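Local coordinates for Beta/gama crystallin family protein (Methanosarcina acetivorans, PDB 3HZ2) that binds calcium ions as a compact beta/gamma-crystallin domain built from two Greek key motifs, at residues A[46-50]-A[51-55]. Residues are numbered along the deposited sequence; the frame is centred on the assembly and turned at random.
Sequences RFYEY and INYGG. With CA (calcium ion), chain F.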
ATOM      1  N   ARG A  46      -4.739  -5.884   0.410  1.00  9.29           N
ATOM      2  CA  ARG A  46      -4.238  -6.405  -0.852  1.00  9.67           C
ATOM      3  C   ARG A  46      -3.809  -5.257  -1.752  1.00  9.08           C
ATOM      4  O   ARG A  46      -4.576  -4.318  -1.981  1.00 10.38           O
ATOM      5  CB  ARG A  46      -5.325  -7.226  -1.544  1.00  9.58           C
ATOM      6  CG  ARG A  46      -4.959  -7.672  -2.944  1.00 10.90           C
ATOM      7  CD  ARG A  46      -5.954  -8.702  -3.449  1.00 11.42           C
ATOM      8  NE  ARG A  46      -5.912  -9.919  -2.646  1.00 13.74           N
ATOM      9  CZ  ARG A  46      -6.645 -10.997  -2.899  1.00 16.24           C
ATOM     10  NH1 ARG A  46      -7.474 -10.999  -3.931  1.00 16.73           N
ATOM     11  NH2 ARG A  46      -6.541 -12.073  -2.129  1.00 14.64           N
ATOM     12  N   PHE A  47      -2.583  -5.336  -2.263  1.00  9.12           N
ATOM     13  CA  PHE A  47      -2.050  -4.301  -3.136  1.00  8.21           C
ATOM     14  C   PHE A  47      -1.918  -4.825  -4.561  1.00  8.85           C
ATOM     15  O   PHE A  47      -1.344  -5.885  -4.787  1.00 10.81           O
ATOM     16  CB  PHE A  47      -0.695  -3.821  -2.604  1.00  9.22           C
ATOM     17  CG  PHE A  47      -0.767  -3.281  -1.203  1.00  9.21           C
ATOM     18  CD1 PHE A  47      -0.779  -4.144  -0.111  1.00  8.84           C
ATOM     19  CD2 PHE A  47      -0.897  -1.913  -0.979  1.00  8.89           C
ATOM     20  CE1 PHE A  47      -0.924  -3.652   1.190  1.00  9.31           C
ATOM     21  CE2 PHE A  47      -1.044  -1.411   0.314  1.00  9.83           C
ATOM     22  CZ  PHE A  47      -1.059  -2.284   1.400  1.00  9.60           C
ATOM     23  N   TYR A  48      -2.464  -4.069  -5.508  1.00  9.45           N
ATOM     24  CA  TYR A  48      -2.456  -4.438  -6.922  1.00  8.56           C
ATOM     25  C   TYR A  48      -1.490  -3.592  -7.731  1.00  9.79           C
ATOM     26  O   TYR A  48      -1.254  -2.426  -7.415  1.00  9.93           O
ATOM     27  CB  TYR A  48      -3.857  -4.271  -7.508  1.00  8.45           C
ATOM     28  CG  TYR A  48      -4.840  -5.341  -7.099  1.00  9.50           C
ATOM     29  CD1 TYR A  48      -4.971  -6.512  -7.845  1.00  8.59           C
ATOM     30  CD2 TYR A  48      -5.665  -5.172  -5.987  1.00  9.12           C
ATOM     31  CE1 TYR A  48      -5.910  -7.488  -7.496  1.00  8.19           C
ATOM     32  CE2 TYR A  48      -6.602  -6.140  -5.632  1.00 10.73           C
ATOM     33  CZ  TYR A  48      -6.720  -7.291  -6.392  1.00  8.59           C
ATOM     34  OH  TYR A  48      -7.663  -8.238  -6.052  1.00 13.14           O
ATOM     35  N   GLU A  49      -0.943  -4.170  -8.794  1.00  9.06           N
ATOM     36  CA  GLU A  49      -0.005  -3.417  -9.604  1.00 10.67           C
ATOM     37  C   GLU A  49      -0.695  -2.479 -10.592  1.00  9.71           C
ATOM     38  O   GLU A  49      -0.059  -1.617 -11.156  1.00 10.25           O
ATOM     39  CB  GLU A  49       0.950  -4.362 -10.340  1.00 12.58           C
ATOM     40  CG  GLU A  49       0.348  -5.115 -11.498  1.00 15.54           C
ATOM     41  CD  GLU A  49       1.352  -6.047 -12.149  1.00 14.88           C
ATOM     42  OE1 GLU A  49       2.475  -5.594 -12.454  1.00 19.66           O
ATOM     43  OE2 GLU A  49       1.017  -7.227 -12.358  1.00 17.76           O
ATOM     44  N   TYR A  50      -1.995  -2.628 -10.807  1.00 10.05           N
ATOM     45  CA  TYR A  50      -2.682  -1.743 -11.748  1.00 10.61           C
ATOM     46  C   TYR A  50      -3.860  -1.069 -11.063  1.00 11.68           C
ATOM     47  O   TYR A  50      -4.374  -1.583 -10.073  1.00 11.53           O
ATOM     48  CB  TYR A  50      -3.167  -2.542 -12.962  1.00 13.94           C
ATOM     49  CG  TYR A  50      -2.051  -3.169 -13.773  1.00 15.97           C
ATOM     50  CD1 TYR A  50      -2.259  -4.352 -14.482  1.00 17.91           C
ATOM     51  CD2 TYR A  50      -0.786  -2.582 -13.828  1.00 17.33           C
ATOM     52  CE1 TYR A  50      -1.236  -4.937 -15.223  1.00 18.25           C
ATOM     53  CE2 TYR A  50       0.245  -3.158 -14.570  1.00 18.70           C
ATOM     54  CZ  TYR A  50       0.011  -4.336 -15.262  1.00 19.23           C
ATOM     55  OH  TYR A  50       1.028  -4.915 -15.986  1.00 23.30           O
ATOM     56  N   ILE A  51      -4.293   0.078 -11.578  1.00 11.50           N
ATOM     57  CA  ILE A  51      -5.426   0.758 -10.959  1.00 12.92           C
ATOM     58  C   ILE A  51      -6.652  -0.138 -11.085  1.00 12.31           C
ATOM     59  O   ILE A  51      -6.655  -1.099 -11.859  1.00 11.03           O
ATOM     60  CB  ILE A  51      -5.737   2.125 -11.620  1.00 15.64           C
ATOM     61  CG1 ILE A  51      -6.113   1.927 -13.087  1.00 18.26           C
ATOM     62  CG2 ILE A  51      -4.538   3.057 -11.491  1.00 15.31           C
ATOM     63  CD1 ILE A  51      -6.650   3.182 -13.735  1.00 20.80           C
ATOM     64  N   ASN A  52      -7.685   0.169 -10.314  1.00 12.11           N
ATOM     65  CA  ASN A  52      -8.915  -0.610 -10.340  1.00 12.21           C
ATOM     66  C   ASN A  52      -8.681  -2.091 -10.078  1.00 12.11           C
ATOM     67  O   ASN A  52      -9.313  -2.950 -10.691  1.00 11.41           O
ATOM     68  CB  ASN A  52      -9.627  -0.418 -11.678  1.00 14.88           C
ATOM     69  CG  ASN A  52     -10.100   1.003 -11.874  1.00 16.91           C
ATOM     70  OD1 ASN A  52     -10.698   1.588 -10.974  1.00 17.54           O
ATOM     71  ND2 ASN A  52      -9.844   1.565 -13.052  1.00 17.42           N
ATOM     72  N   TYR A  53      -7.751  -2.375  -9.172  1.00 10.91           N
ATOM     73  CA  TYR A  53      -7.431  -3.740  -8.771  1.00  9.92           C
ATOM     74  C   TYR A  53      -7.070  -4.671  -9.925  1.00 10.92           C
ATOM     75  O   TYR A  53      -7.585  -5.789 -10.033  1.00  9.35           O
ATOM     76  CB  TYR A  53      -8.605  -4.293  -7.962  1.00 10.92           C
ATOM     77  CG  TYR A  53      -9.114  -3.272  -6.964  1.00 11.31           C
ATOM     78  CD1 TYR A  53     -10.429  -2.810  -7.013  1.00 12.67           C
ATOM     79  CD2 TYR A  53      -8.253  -2.706  -6.020  1.00 10.00           C
ATOM     80  CE1 TYR A  53     -10.871  -1.803  -6.150  1.00 12.92           C
ATOM     81  CE2 TYR A  53      -8.686  -1.699  -5.156  1.00  8.36           C
ATOM     82  CZ  TYR A  53      -9.994  -1.253  -5.229  1.00 10.09           C
ATOM     83  OH  TYR A  53     -10.426  -0.243  -4.397  1.00 11.17           O
ATOM     84  N   GLY A  54      -6.164  -4.207 -10.780  1.00  9.65           N
ATOM     85  CA  GLY A  54      -5.741  -5.015 -11.908  1.00 10.24           C
ATOM     86  C   GLY A  54      -4.333  -5.558 -11.746  1.00 11.06           C
ATOM     87  O   GLY A  54      -3.545  -5.054 -10.935  1.00 12.44           O
ATOM     88  N   GLY A  55      -4.019  -6.594 -12.517  1.00 11.35           N
ATOM     89  CA  GLY A  55      -2.699  -7.197 -12.461  1.00 11.08           C
ATOM     90  C   GLY A  55      -2.410  -8.049 -11.241  1.00 10.87           C
ATOM     91  O   GLY A  55      -3.316  -8.489 -10.533  1.00 10.42           O
TER
HETATM   92 CA    CA F 102       1.567   0.194 -11.281  1.00 14.17          CA
HETATM   93  O   HOH W   1       3.932  -0.400 -12.582  1.00 41.42           O
HETATM   94  O   HOH W   2       0.504   1.096 -13.687  1.00 21.95           O
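The carbonyl oxygen of Y50 takes two donors, G54 N at 3.3 Å and the hydroxyl of S80, which in turn accepts the amide N-H of Y53. With the return bond from Y50 N to G54 O (2.9 Å), this closes the folded hairpin of the second beta/gamma-crystallin Greek key, between strands 45-48 and 56-60. Y50 and G54 form an antiparallel hydrogen-bonded pair. Y48 and G55 fit the family signature of an aromatic residue followed seven places later by glycine.

The hairpin folds back over Y48. With CG anti to the carbonyl carbon (chi1 -75°), the ring lies beneath the 53-54 backbone: Y53 CA sits over one face, 3.5 Å from Y48 CG, and Y53 CB makes a CH-pi contact 3.7 Å from the ring centroid. G55 O comes to the ring edge in plane. A broad flat residue suits this floor, while its OH reaches R82, whose cation also packs against the Y53 ring. The two tyrosine planes meet obliquely at 59°, Y48 CD2 lying at the edge of the Y53 ring. An alanine at Y48 is likely to deprive the folded loop of its aromatic floor and leave R82 without its hydroxyl partner.

Glycine suits position 55 because phi is positive (74°) and a beta carbon would collide with E49 CG and Y50 CD1. At the corner, E49 turns its carboxylate to a salt bridge with R56, and its CG lies over the centre of the Y50 ring, 3.5 Å above the plane. Its backbone serves the metal: E49 O binds calcium at 2.4 Å, D33 OD1, S77 O, S79 OG and two waters completing the shell.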